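Local coordinates for uncharacterized protein (Escherichia coli O157:H7, PDB 4ZV9) that is of unknown function but has the alpha/beta-hydrolase fold of the dienelactone hydrolase family and probably hydrolyses ester or lactone bonds, at residues A68-L73 / W233-L238; L32-K37 / Q115-A120; G209-S214 / L225-T230. All coordinates share one frame; numbering follows the deposited sequence. Where two conformers were deposited one is given.

Interaction 1: A68-L73 / W233-L238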
ATOM      1  N   ALA A  68       7.045  -0.269 -13.043  1.00 27.66           N
ATOM      2  CA  ALA A  68       8.007   0.741 -12.614  1.00 30.47           C
ATOM      3  C   ALA A  68       9.345   0.126 -12.189  1.00 28.58           C
ATOM      4  O   ALA A  68      10.275   0.859 -11.877  1.00 31.65           O
ATOM      5  CB  ALA A  68       7.421   1.599 -11.497  1.00 31.03           C
ATOM      6  N   GLY A  69       9.426  -1.208 -12.133  1.00 27.30           N
ATOM      7  CA  GLY A  69      10.676  -1.914 -11.823  1.00 28.15           C
ATOM      8  C   GLY A  69      10.826  -2.552 -10.444  1.00 26.27           C
ATOM      9  O   GLY A  69      11.927  -2.912 -10.056  1.00 28.42           O
ATOM     10  N   TYR A  70       9.733  -2.748  -9.713  1.00 26.10           N
ATOM     11  CA  TYR A  70       9.805  -3.349  -8.369  1.00 24.33           C
ATOM     12  C   TYR A  70       8.998  -4.636  -8.271  1.00 25.95           C
ATOM     13  O   TYR A  70       8.071  -4.854  -9.064  1.00 24.38           O
ATOM     14  CB  TYR A  70       9.297  -2.359  -7.339  1.00 25.65           C
ATOM     15  CG  TYR A  70       9.975  -1.006  -7.463  1.00 28.96           C
ATOM     16  CD1 TYR A  70      11.275  -0.827  -7.036  1.00 31.94           C
ATOM     17  CD2 TYR A  70       9.324   0.070  -8.060  1.00 31.86           C
ATOM     18  CE1 TYR A  70      11.917   0.403  -7.171  1.00 35.47           C
ATOM     19  CE2 TYR A  70       9.947   1.301  -8.202  1.00 31.73           C
ATOM     20  CZ  TYR A  70      11.249   1.463  -7.754  1.00 34.83           C
ATOM     21  OH  TYR A  70      11.884   2.685  -7.899  1.00 36.02           O
ATOM     22  N   ILE A  71       9.354  -5.500  -7.320  1.00 24.88           N
ATOM     23  CA  ILE A  71       8.542  -6.699  -7.056  1.00 24.61           C
ATOM     24  C   ILE A  71       7.407  -6.234  -6.161  1.00 24.47           C
ATOM     25  O   ILE A  71       7.656  -5.692  -5.099  1.00 25.69           O
ATOM     26  CB  ILE A  71       9.313  -7.820  -6.331  1.00 24.10           C
ATOM     27  CG1 ILE A  71      10.475  -8.296  -7.205  1.00 25.74           C
ATOM     28  CG2 ILE A  71       8.371  -8.994  -6.060  1.00 24.14           C
ATOM     29  CD1 ILE A  71      11.457  -9.199  -6.491  1.00 25.81           C
ATOM     30  N   ALA A  72       6.166  -6.457  -6.587  1.00 21.64           N
ATOM     31  CA  ALA A  72       5.013  -6.030  -5.820  1.00 20.37           C
ATOM     32  C   ALA A  72       4.254  -7.227  -5.264  1.00 21.40           C
ATOM     33  O   ALA A  72       4.049  -8.221  -5.964  1.00 22.86           O
ATOM     34  CB  ALA A  72       4.101  -5.193  -6.701  1.00 21.81           C
ATOM     35  N   LEU A  73       3.865  -7.139  -3.998  1.00 20.08           N
ATOM     36  CA  LEU A  73       3.047  -8.166  -3.372  1.00 20.90           C
ATOM     37  C   LEU A  73       1.823  -7.504  -2.762  1.00 22.88           C
ATOM     38  O   LEU A  73       1.954  -6.606  -1.923  1.00 22.92           O
ATOM     39  CB  LEU A  73       3.815  -8.907  -2.301  1.00 20.98           C
ATOM     40  CG  LEU A  73       3.006  -9.920  -1.486  1.00 19.64           C
ATOM     41  CD1 LEU A  73       2.362 -11.003  -2.355  1.00 20.66           C
ATOM     42  CD2 LEU A  73       3.890 -10.572  -0.448  1.00 20.57           C
ATOM     43  N   TRP A 233       9.496   8.722  -5.167  1.00 32.85           N
ATOM     44  CA  TRP A 233       9.797   8.378  -3.784  1.00 34.24           C
ATOM     45  C   TRP A 233      10.428   6.977  -3.770  1.00 33.50           C
ATOM     46  O   TRP A 233      11.459   6.757  -3.121  1.00 32.44           O
ATOM     47  CB  TRP A 233       8.511   8.417  -2.955  1.00 33.03           C
ATOM     48  CG  TRP A 233       8.695   8.580  -1.473  1.00 33.38           C
ATOM     49  CD1 TRP A 233       8.485   7.639  -0.514  1.00 31.37           C
ATOM     50  CD2 TRP A 233       9.053   9.791  -0.780  1.00 34.44           C
ATOM     51  NE1 TRP A 233       8.707   8.183   0.736  1.00 33.46           N
ATOM     52  CE2 TRP A 233       9.060   9.498   0.599  1.00 33.21           C
ATOM     53  CE3 TRP A 233       9.377  11.088  -1.198  1.00 37.42           C
ATOM     54  CZ2 TRP A 233       9.381  10.455   1.573  1.00 36.16           C
ATOM     55  CZ3 TRP A 233       9.704  12.037  -0.234  1.00 38.43           C
ATOM     56  CH2 TRP A 233       9.700  11.713   1.136  1.00 38.95           C
ATOM     57  N   PHE A 234       9.808   6.043  -4.494  1.00 31.11           N
ATOM     58  CA  PHE A 234      10.348   4.681  -4.593  1.00 33.43           C
ATOM     59  C   PHE A 234      11.760   4.693  -5.154  1.00 35.64           C
ATOM     60  O   PHE A 234      12.637   3.996  -4.651  1.00 34.81           O
ATOM     61  CB  PHE A 234       9.485   3.769  -5.481  1.00 31.87           C
ATOM     62  CG  PHE A 234       8.125   3.407  -4.902  1.00 29.09           C
ATOM     63  CD1 PHE A 234       7.872   3.447  -3.530  1.00 29.40           C
ATOM     64  CD2 PHE A 234       7.125   2.953  -5.741  1.00 27.89           C
ATOM     65  CE1 PHE A 234       6.624   3.104  -3.026  1.00 29.52           C
ATOM     66  CE2 PHE A 234       5.890   2.571  -5.239  1.00 27.72           C
ATOM     67  CZ  PHE A 234       5.638   2.652  -3.879  1.00 27.44           C
ATOM     68  N   ASP A 235      11.958   5.462  -6.219  1.00 36.61           N
ATOM     69  CA  ASP A 235      13.252   5.543  -6.869  1.00 42.29           C
ATOM     70  C   ASP A 235      14.309   6.090  -5.913  1.00 42.23           C
ATOM     71  O   ASP A 235      15.448   5.642  -5.903  1.00 39.13           O
ATOM     72  CB  ASP A 235      13.160   6.451  -8.092  1.00 52.65           C
ATOM     73  CG  ASP A 235      14.479   6.582  -8.815  1.00 61.43           C
ATOM     74  OD1 ASP A 235      15.028   5.544  -9.232  1.00 73.61           O
ATOM     75  OD2 ASP A 235      14.974   7.717  -8.961  1.00 71.39           O
ATOM     76  N   LYS A 236      13.915   7.050  -5.095  1.00 40.21           N
ATOM     77  CA  LYS A 236      14.829   7.653  -4.144  1.00 42.29           C
ATOM     78  C   LYS A 236      15.177   6.735  -2.969  1.00 39.66           C
ATOM     79  O   LYS A 236      16.324   6.704  -2.536  1.00 38.91           O
ATOM     80  CB  LYS A 236      14.210   8.935  -3.600  1.00 44.49           C
ATOM     81  CG  LYS A 236      15.148   9.826  -2.802  1.00 51.54           C
ATOM     82  CD  LYS A 236      14.399  11.066  -2.353  1.00 55.40           C
ATOM     83  CE  LYS A 236      15.195  11.974  -1.489  1.00 61.46           C
ATOM     84  NZ  LYS A 236      16.612  12.098  -1.878  1.00 65.59           N
ATOM     85  N   TYR A 237      14.201   5.989  -2.457  1.00 33.76           N
ATOM     86  CA  TYR A 237      14.410   5.244  -1.221  1.00 35.56           C
ATOM     87  C   TYR A 237      14.482   3.726  -1.295  1.00 38.72           C
ATOM     88  O   TYR A 237      14.835   3.110  -0.307  1.00 36.04           O
ATOM     89  CB  TYR A 237      13.373   5.676  -0.179  1.00 34.34           C
ATOM     90  CG  TYR A 237      13.534   7.128   0.236  1.00 34.43           C
ATOM     91  CD1 TYR A 237      14.663   7.546   0.930  1.00 35.72           C
ATOM     92  CD2 TYR A 237      12.540   8.071  -0.026  1.00 37.02           C
ATOM     93  CE1 TYR A 237      14.814   8.876   1.337  1.00 36.90           C
ATOM     94  CE2 TYR A 237      12.679   9.398   0.374  1.00 37.33           C
ATOM     95  CZ  TYR A 237      13.820   9.790   1.056  1.00 37.37           C
ATOM     96  OH  TYR A 237      13.952  11.086   1.448  1.00 38.98           O
ATOM     97  N   LEU A 238      14.166   3.123  -2.439  1.00 38.22           N
ATOM     98  CA  LEU A 238      14.250   1.665  -2.572  1.00 43.11           C
ATOM     99  C   LEU A 238      15.552   1.229  -3.229  1.00 48.56           C
ATOM    100  O   LEU A 238      16.028   1.881  -4.163  1.00 58.20           O
ATOM    101  CB  LEU A 238      13.064   1.120  -3.366  1.00 39.99           C
ATOM    102  CG  LEU A 238      11.728   1.131  -2.626  1.00 42.81           C
ATOM    103  CD1 LEU A 238      10.617   0.685  -3.563  1.00 41.88           C
ATOM    104  CD2 LEU A 238      11.797   0.213  -1.419  1.00 45.82           C
ATOM    105  OXT LEU A 238      16.150   0.220  -2.838  1.00 53.17           O
TER
HETATM  106  O   HOH W   1      14.726   2.117  -6.514  1.00 45.25           O
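Y70 lays one face of its ring against F234 and L238, and this phenol carries the 68-73 side of the contact. The apolar part is a CH-pi contact and an aromatic pair. L238 CD1 stands over one face of the phenol, 4.1 Å from the centroid of the Y70 ring but offset toward the rim on the CD1 and CE1 side. F234 presents its edge to the face of Y70 in an offset edge-to-face arrangement, with the planes at 74°. Its CB packs 3.7 Å from Y70 CZ, while the phenyl runs on to V45 and to C148 and V150. With CG anti to its carbonyl carbon (chi1 -52°), Y70 sends its hydroxyl across to the last helical turn.

The polar part is mediated by water. Y70 OH lies 3.2 Å from D235 N, but at an angle too poor for a hydrogen bond. Instead, a water in the plane of the ring lies 3.2 Å from Y70 OH and can donate to L238 O at 2.7 Å, with a weak bond to F234 O; with acceptors outnumbering its protons, these links may be shared.

Just before Y70, G69 takes positive phi in the Schellman motif that ends helix 56-67. The C-terminal helix of an alpha/beta-hydrolase fold thus packs on the turn between helix and second strand (71-75) of the beta-alpha-beta crossover from strand 42-48.

Interaction 2: L32-K37 / Q115-A120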
ATOM      1  N   LEU A  32       1.448 -11.641  -6.522  1.00 19.84           N
ATOM      2  CA  LEU A  32       2.838 -11.239  -6.642  1.00 21.93           C
ATOM      3  C   LEU A  32       3.142 -10.869  -8.098  1.00 22.56           C
ATOM      4  O   LEU A  32       2.935 -11.698  -8.986  1.00 21.28           O
ATOM      5  CB  LEU A  32       3.743 -12.406  -6.230  1.00 23.47           C
ATOM      6  CG  LEU A  32       5.267 -12.187  -6.262  1.00 27.00           C
ATOM      7  CD1 LEU A  32       5.688 -11.267  -5.138  1.00 27.14           C
ATOM      8  CD2 LEU A  32       5.990 -13.523  -6.107  1.00 28.10           C
ATOM      9  N   VAL A  33       3.653  -9.655  -8.340  1.00 20.62           N
ATOM     10  CA  VAL A  33       3.994  -9.236  -9.692  1.00 21.78           C
ATOM     11  C   VAL A  33       5.446  -8.772  -9.752  1.00 23.53           C
ATOM     12  O   VAL A  33       5.855  -7.931  -8.952  1.00 23.91           O
ATOM     13  CB  VAL A  33       3.102  -8.088 -10.206  1.00 22.18           C
ATOM     14  CG1 VAL A  33       3.251  -7.965 -11.721  1.00 23.36           C
ATOM     15  CG2 VAL A  33       1.641  -8.336  -9.865  1.00 22.43           C
ATOM     16  N   LYS A  34       6.210  -9.299 -10.711  1.00 24.27           N
ATOM     17  CA  LYS A  34       7.626  -8.956 -10.886  1.00 26.06           C
ATOM     18  C   LYS A  34       7.871  -8.369 -12.265  1.00 26.37           C
ATOM     19  O   LYS A  34       7.125  -8.668 -13.204  1.00 23.72           O
ATOM     20  CB  LYS A  34       8.483 -10.219 -10.851  1.00 27.44           C
ATOM     21  CG  LYS A  34       8.360 -11.072  -9.622  1.00 31.10           C
ATOM     22  CD  LYS A  34       9.053 -12.413  -9.830  1.00 32.70           C
ATOM     23  CE  LYS A  34       8.934 -13.248  -8.570  1.00 35.18           C
ATOM     24  NZ  LYS A  34       9.397 -14.646  -8.752  1.00 34.54           N
ATOM     25  N   PRO A  35       8.937  -7.563 -12.412  1.00 26.33           N
ATOM     26  CA  PRO A  35       9.353  -7.163 -13.746  1.00 28.90           C
ATOM     27  C   PRO A  35       9.743  -8.445 -14.494  1.00 30.51           C
ATOM     28  O   PRO A  35      10.392  -9.314 -13.908  1.00 30.48           O
ATOM     29  CB  PRO A  35      10.597  -6.282 -13.494  1.00 31.47           C
ATOM     30  CG  PRO A  35      10.455  -5.805 -12.093  1.00 30.51           C
ATOM     31  CD  PRO A  35       9.720  -6.899 -11.356  1.00 29.80           C
ATOM     32  N   ALA A  36       9.315  -8.591 -15.743  1.00 32.94           N
ATOM     33  CA  ALA A  36       9.583  -9.814 -16.507  1.00 37.25           C
ATOM     34  C   ALA A  36      11.071 -10.027 -16.775  1.00 43.78           C
ATOM     35  O   ALA A  36      11.551 -11.159 -16.802  1.00 41.81           O
ATOM     36  CB  ALA A  36       8.819  -9.804 -17.819  1.00 38.50           C
ATOM     37  N   LYS A  37      11.790  -8.939 -16.998  1.00 51.55           N
ATOM     38  CA  LYS A  37      13.214  -9.005 -17.257  1.00 64.59           C
ATOM     39  C   LYS A  37      13.981  -8.496 -16.043  1.00 67.86           C
ATOM     40  O   LYS A  37      14.124  -7.288 -15.856  1.00 66.46           O
ATOM     41  CB  LYS A  37      13.546  -8.161 -18.493  1.00 69.48           C
ATOM     42  CG  LYS A  37      15.025  -8.141 -18.818  1.00 80.00           C
ATOM     43  CD  LYS A  37      15.333  -7.363 -20.082  1.00 84.90           C
ATOM     44  CE  LYS A  37      16.832  -7.161 -20.234  1.00 93.58           C
ATOM     45  NZ  LYS A  37      17.167  -6.398 -21.465  1.00 97.78           N
ATOM     46  N   GLN A 115      11.068  -9.176   2.583  0.50 26.00           N
ATOM     47  CA  GLN A 115      12.430  -8.882   3.067  0.50 27.74           C
ATOM     48  C   GLN A 115      13.364 -10.052   2.798  0.50 28.18           C
ATOM     49  O   GLN A 115      14.530  -9.862   2.471  0.50 26.64           O
ATOM     50  CB  GLN A 115      12.455  -8.600   4.586  0.50 27.15           C
ATOM     51  CG  GLN A 115      12.132  -7.156   4.987  0.50 27.29           C
ATOM     52  CD  GLN A 115      11.867  -6.940   6.477  0.50 28.22           C
ATOM     53  OE1 GLN A 115      11.577  -7.873   7.211  0.50 29.23           O
ATOM     54  NE2 GLN A 115      11.903  -5.685   6.910  0.50 27.56           N
ATOM     55  N   ARG A 116      12.836 -11.259   2.946  1.00 30.73           N
ATOM     56  CA  ARG A 116      13.624 -12.475   2.798  1.00 34.80           C
ATOM     57  C   ARG A 116      13.477 -13.168   1.443  1.00 29.51           C
ATOM     58  O   ARG A 116      14.073 -14.218   1.219  1.00 30.23           O
ATOM     59  CB  ARG A 116      13.218 -13.445   3.904  1.00 37.66           C
ATOM     60  CG  ARG A 116      13.287 -12.793   5.276  1.00 47.91           C
ATOM     61  CD  ARG A 116      12.593 -13.609   6.341  1.00 57.07           C
ATOM     62  NE  ARG A 116      12.336 -12.822   7.542  1.00 67.74           N
ATOM     63  CZ  ARG A 116      13.014 -12.874   8.685  1.00 83.13           C
ATOM     64  NH1 ARG A 116      14.033 -13.710   8.864  1.00 95.86           N
ATOM     65  NH2 ARG A 116      12.647 -12.075   9.678  1.00 92.79           N
ATOM     66  N   TYR A 117      12.690 -12.589   0.551  1.00 26.55           N
ATOM     67  CA  TYR A 117      12.428 -13.196  -0.753  1.00 25.63           C
ATOM     68  C   TYR A 117      13.741 -13.293  -1.538  1.00 25.66           C
ATOM     69  O   TYR A 117      14.397 -12.280  -1.746  1.00 23.54           O
ATOM     70  CB  TYR A 117      11.392 -12.362  -1.508  1.00 26.49           C
ATOM     71  CG  TYR A 117      10.802 -13.062  -2.721  1.00 26.20           C
ATOM     72  CD1 TYR A 117       9.907 -14.122  -2.571  1.00 28.40           C
ATOM     73  CD2 TYR A 117      11.109 -12.648  -3.996  1.00 28.95           C
ATOM     74  CE1 TYR A 117       9.345 -14.758  -3.674  1.00 30.67           C
ATOM     75  CE2 TYR A 117      10.560 -13.278  -5.108  1.00 27.57           C
ATOM     76  CZ  TYR A 117       9.679 -14.332  -4.934  1.00 32.17           C
ATOM     77  OH  TYR A 117       9.135 -14.941  -6.047  1.00 41.95           O
ATOM     78  N   PRO A 118      14.114 -14.502  -1.990  1.00 27.57           N
ATOM     79  CA  PRO A 118      15.399 -14.695  -2.683  1.00 31.18           C
ATOM     80  C   PRO A 118      15.684 -13.758  -3.854  1.00 28.21           C
ATOM     81  O   PRO A 118      16.835 -13.337  -4.022  1.00 26.45           O
ATOM     82  CB  PRO A 118      15.344 -16.167  -3.163  1.00 35.15           C
ATOM     83  CG  PRO A 118      14.311 -16.818  -2.305  1.00 34.21           C
ATOM     84  CD  PRO A 118      13.300 -15.738  -2.012  1.00 31.11           C
ATOM     85  N   GLN A 119      14.668 -13.430  -4.653  1.00 23.30           N
ATOM     86  CA  GLN A 119      14.868 -12.550  -5.803  1.00 24.30           C
ATOM     87  C   GLN A 119      14.779 -11.073  -5.453  1.00 23.38           C
ATOM     88  O   GLN A 119      15.062 -10.221  -6.302  1.00 22.60           O
ATOM     89  CB  GLN A 119      13.874 -12.863  -6.925  1.00 24.84           C
ATOM     90  CG  GLN A 119      14.074 -14.222  -7.544  1.00 28.38           C
ATOM     91  CD  GLN A 119      13.000 -14.544  -8.564  1.00 37.62           C
ATOM     92  OE1 GLN A 119      11.888 -14.066  -8.459  1.00 45.57           O
ATOM     93  NE2 GLN A 119      13.332 -15.357  -9.553  1.00 44.00           N
ATOM     94  N   ALA A 120      14.496 -10.765  -4.186  1.00 22.41           N
ATOM     95  CA  ALA A 120      14.476  -9.386  -3.721  1.00 21.71           C
ATOM     96  C   ALA A 120      15.803  -8.964  -3.041  1.00 23.10           C
ATOM     97  O   ALA A 120      16.618  -9.803  -2.666  1.00 23.15           O
ATOM     98  CB  ALA A 120      13.339  -9.188  -2.762  1.00 20.29           C
TER
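K34 ends in a clasp between Y117 and Q119, and the close packing of this contact is concentrated at that amine. Its NZ donates to Y117 OH at 2.7 Å and to Q119 OE1 at 2.6 Å, so two bonds grip one nitrogen. It approaches the phenol at the ring edge, in plane, whereas at the amide it is tilted 23° from the carbonyl plane with a C=O...donor angle of 142°. The lysine chain is extended beyond CG and crosses both partners at about a right angle; its CE follows the amine in, 3.0 Å from Y117 OH. A positive amine would probably polarise both oxygens.

This joins strand 28-35, second from the edge of the alpha/beta-hydrolase sheet and antiparallel to both neighbours, to the turn that leads from helix 100-116 into strand 120-121. That turn, type I from Y117 to A120, is closed by A120 N to Y117 O at 2.9 Å and brings Y117 and Q119 to K34.

The other parts are looser. L32 contributes one methyl, CD2, which touches Y117 OH at 3.5 Å without a polar bond; its side chain also packs on I71 and L73. Q119 and Y117 remain partly exposed.

Interaction 3: G209-S214 / L225-T230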
ATOM      1  N   GLY A 209     -10.313   8.442  -2.313  1.00 37.94           N
ATOM      2  CA  GLY A 209     -10.491   7.486  -3.401  1.00 33.80           C
ATOM      3  C   GLY A 209     -10.170   8.043  -4.779  1.00 34.64           C
ATOM      4  O   GLY A 209     -10.471   7.398  -5.790  1.00 34.41           O
ATOM      5  N   PHE A 210      -9.528   9.212  -4.854  1.00 33.32           N
ATOM      6  CA  PHE A 210      -9.285   9.856  -6.167  1.00 34.39           C
ATOM      7  C   PHE A 210      -8.361   9.078  -7.098  1.00 32.02           C
ATOM      8  O   PHE A 210      -8.391   9.296  -8.302  1.00 33.07           O
ATOM      9  CB  PHE A 210      -8.821  11.329  -6.054  1.00 34.20           C
ATOM     10  CG  PHE A 210      -7.458  11.510  -5.451  1.00 35.00           C
ATOM     11  CD1 PHE A 210      -6.306  11.278  -6.198  1.00 36.06           C
ATOM     12  CD2 PHE A 210      -7.317  11.960  -4.150  1.00 37.93           C
ATOM     13  CE1 PHE A 210      -5.045  11.455  -5.644  1.00 35.86           C
ATOM     14  CE2 PHE A 210      -6.059  12.154  -3.596  1.00 38.82           C
ATOM     15  CZ  PHE A 210      -4.920  11.896  -4.345  1.00 36.96           C
ATOM     16  N   HIS A 211      -7.546   8.187  -6.549  1.00 31.89           N
ATOM     17  CA  HIS A 211      -6.683   7.346  -7.372  1.00 29.57           C
ATOM     18  C   HIS A 211      -7.424   6.109  -7.900  1.00 29.45           C
ATOM     19  O   HIS A 211      -6.953   5.467  -8.849  1.00 27.72           O
ATOM     20  CB  HIS A 211      -5.475   6.894  -6.564  1.00 29.98           C
ATOM     21  CG  HIS A 211      -4.450   6.168  -7.375  1.00 30.14           C
ATOM     22  ND1 HIS A 211      -4.389   4.793  -7.435  1.00 28.77           N
ATOM     23  CD2 HIS A 211      -3.458   6.627  -8.178  1.00 31.08           C
ATOM     24  CE1 HIS A 211      -3.401   4.435  -8.236  1.00 28.28           C
ATOM     25  NE2 HIS A 211      -2.820   5.529  -8.697  1.00 27.35           N
ATOM     26  N   ASN A 212      -8.570   5.775  -7.308  1.00 27.71           N
ATOM     27  CA  ASN A 212      -9.308   4.579  -7.713  1.00 27.31           C
ATOM     28  C   ASN A 212     -10.144   4.850  -8.962  1.00 28.31           C
ATOM     29  O   ASN A 212     -11.263   5.348  -8.894  1.00 27.62           O
ATOM     30  CB  ASN A 212     -10.171   4.038  -6.576  1.00 25.98           C
ATOM     31  CG  ASN A 212     -10.760   2.656  -6.891  1.00 27.12           C
ATOM     32  OD1 ASN A 212     -10.880   2.264  -8.060  1.00 27.63           O
ATOM     33  ND2 ASN A 212     -11.118   1.898  -5.831  1.00 23.92           N
ATOM     34  N   ASP A 213      -9.600   4.430 -10.097  1.00 29.27           N
ATOM     35  CA  ASP A 213     -10.230   4.623 -11.394  1.00 32.67           C
ATOM     36  C   ASP A 213     -11.473   3.747 -11.644  1.00 32.07           C
ATOM     37  O   ASP A 213     -12.132   3.908 -12.665  1.00 31.71           O
ATOM     38  CB  ASP A 213      -9.186   4.453 -12.497  1.00 35.48           C
ATOM     39  CG  ASP A 213      -8.391   3.185 -12.333  1.00 38.49           C
ATOM     40  OD1 ASP A 213      -8.936   2.120 -12.671  1.00 34.62           O
ATOM     41  OD2 ASP A 213      -7.244   3.262 -11.831  1.00 36.02           O
ATOM     42  N   SER A 214     -11.825   2.870 -10.703  1.00 30.28           N
ATOM     43  CA  SER A 214     -13.053   2.079 -10.831  1.00 30.37           C
ATOM     44  C   SER A 214     -14.238   2.733 -10.093  1.00 30.57           C
ATOM     45  O   SER A 214     -15.344   2.173 -10.078  1.00 30.00           O
ATOM     46  CB  SER A 214     -12.837   0.660 -10.308  1.00 28.36           C
ATOM     47  OG  SER A 214     -12.693   0.628  -8.880  1.00 30.72           O
ATOM     48  N   LEU A 225      -0.664  12.683 -10.815  1.00 37.67           N
ATOM     49  CA  LEU A 225       0.334  13.474 -10.087  1.00 38.49           C
ATOM     50  C   LEU A 225       0.796  12.750  -8.829  1.00 35.64           C
ATOM     51  O   LEU A 225       1.994  12.633  -8.566  1.00 36.38           O
ATOM     52  CB  LEU A 225      -0.234  14.844  -9.725  1.00 41.30           C
ATOM     53  CG  LEU A 225       0.691  15.805  -8.969  1.00 43.36           C
ATOM     54  CD1 LEU A 225       1.977  16.095  -9.734  1.00 44.32           C
ATOM     55  CD2 LEU A 225      -0.063  17.107  -8.703  1.00 45.50           C
ATOM     56  N   ALA A 226      -0.150  12.230  -8.057  1.00 35.52           N
ATOM     57  CA  ALA A 226       0.192  11.450  -6.861  1.00 32.73           C
ATOM     58  C   ALA A 226       1.046  10.225  -7.217  1.00 33.47           C
ATOM     59  O   ALA A 226       1.998   9.875  -6.492  1.00 30.61           O
ATOM     60  CB  ALA A 226      -1.057  11.027  -6.121  1.00 31.69           C
ATOM     61  N   TRP A 227       0.721   9.567  -8.328  1.00 32.64           N
ATOM     62  CA  TRP A 227       1.474   8.382  -8.700  1.00 35.05           C
ATOM     63  C   TRP A 227       2.901   8.748  -9.120  1.00 36.90           C
ATOM     64  O   TRP A 227       3.837   8.038  -8.782  1.00 34.93           O
ATOM     65  CB  TRP A 227       0.776   7.578  -9.790  1.00 33.28           C
ATOM     66  CG  TRP A 227       1.368   6.215  -9.950  1.00 33.23           C
ATOM     67  CD1 TRP A 227       2.049   5.743 -11.022  1.00 34.32           C
ATOM     68  CD2 TRP A 227       1.348   5.148  -8.982  1.00 30.52           C
ATOM     69  NE1 TRP A 227       2.428   4.434 -10.807  1.00 32.64           N
ATOM     70  CE2 TRP A 227       2.010   4.051  -9.560  1.00 30.31           C
ATOM     71  CE3 TRP A 227       0.819   5.017  -7.696  1.00 29.47           C
ATOM     72  CZ2 TRP A 227       2.174   2.831  -8.889  1.00 29.48           C
ATOM     73  CZ3 TRP A 227       0.959   3.813  -7.036  1.00 29.92           C
ATOM     74  CH2 TRP A 227       1.629   2.724  -7.638  1.00 30.32           C
ATOM     75  N   GLN A 228       3.051   9.837  -9.865  1.00 39.71           N
ATOM     76  CA  GLN A 228       4.382  10.276 -10.289  1.00 41.11           C
ATOM     77  C   GLN A 228       5.230  10.552  -9.076  1.00 38.49           C
ATOM     78  O   GLN A 228       6.384  10.141  -9.025  1.00 35.37           O
ATOM     79  CB  GLN A 228       4.294  11.550 -11.116  1.00 48.52           C
ATOM     80  CG  GLN A 228       5.623  12.093 -11.648  1.00 55.02           C
ATOM     81  CD  GLN A 228       5.474  13.429 -12.368  1.00 68.99           C
ATOM     82  OE1 GLN A 228       4.577  14.229 -12.072  1.00 76.45           O
ATOM     83  NE2 GLN A 228       6.366  13.684 -13.314  1.00 77.12           N
ATOM     84  N   ARG A 229       4.658  11.239  -8.095  1.00 37.52           N
ATOM     85  CA  ARG A 229       5.370  11.508  -6.850  1.00 38.57           C
ATOM     86  C   ARG A 229       5.741  10.215  -6.114  1.00 33.40           C
ATOM     87  O   ARG A 229       6.833  10.098  -5.550  1.00 33.30           O
ATOM     88  CB  ARG A 229       4.544  12.418  -5.950  1.00 40.82           C
ATOM     89  CG  ARG A 229       4.531  13.860  -6.418  1.00 42.88           C
ATOM     90  CD  ARG A 229       3.418  14.626  -5.732  1.00 46.08           C
ATOM     91  NE  ARG A 229       3.469  16.054  -6.039  1.00 49.30           N
ATOM     92  CZ  ARG A 229       2.474  16.906  -5.825  1.00 50.48           C
ATOM     93  NH1 ARG A 229       1.308  16.487  -5.334  1.00 48.95           N
ATOM     94  NH2 ARG A 229       2.640  18.191  -6.122  1.00 54.81           N
ATOM     95  N   THR A 230       4.835   9.258  -6.127  1.00 30.14           N
ATOM     96  CA  THR A 230       5.071   7.944  -5.509  1.00 27.99           C
ATOM     97  C   THR A 230       6.245   7.185  -6.168  1.00 28.24           C
ATOM     98  O   THR A 230       7.133   6.692  -5.482  1.00 28.10           O
ATOM     99  CB  THR A 230       3.795   7.114  -5.545  1.00 26.56           C
ATOM    100  OG1 THR A 230       2.764   7.813  -4.846  1.00 24.96           O
ATOM    101  CG2 THR A 230       4.007   5.738  -4.907  1.00 26.52           C
TER
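The loop between strand 198-203 and helix 220-237, in which the family's catalytic histidine is expected directly before G209, folds back so that F210 and H211, a second histidine and not that one, rest on A226 and W227 of the helix. A type I turn from G209 to N212 brings F210 to A226 and H211 to W227. F210 takes the crowded position for CG, between backbone N and carbonyl carbon (chi1 67°), and its ring edge meets the helix: CE1 lies 4.0 Å from A226 CB, near the phenyl plane. Y203 and Y153 border the same ring.

H211 reaches W227 more obliquely. Its NE2 is 3.8 Å from W227 CE3 at the six-membered ring, the planes inclined at 32°, which is neither a stack nor an edge-to-face pair. The imidazole is held in rotation by outside partners, ND1 by Y57 OH and NE2 by N2 OD1, and its ring also meets that of F129, just before the modified C130.

Each segment also has an internal brace. N212 OD1 makes an Asx turn, accepting from S214 N at 2.9 Å and S214 OG at 2.6 Å, both from the same face of the amide. On the helix, A226 O receives T230 N from one face and T230 OG1 from the other, the hydroxyl, also hydrogen-bonded to H172 NE2, standing 36° out of the carbonyl plane at 2.7 Å.

Overall arrangement
Interactions 1 and 2 sit on neighbouring strands, 71-75 and 28-35, with centres about 11 Å apart; they touch, A72 O to V33 N at 2.8 Å being a probable hydrogen bond of the sheet. Interaction 3 shares helix 220-237 with interaction 1, and their centres are about 16 Å apart. Interactions 2 and 3 do not meet: their centres are about 24 Å apart and their nearest atoms about 11 Å. Of the three, interaction 3 borders the probable active site, through F129 beside C130, the likely nucleophile by family resemblance; interaction 1 packs the C-terminal helix on the approach to strand 71-75, and interaction 2 ties strand 28-35 to the turn after helix 100-116.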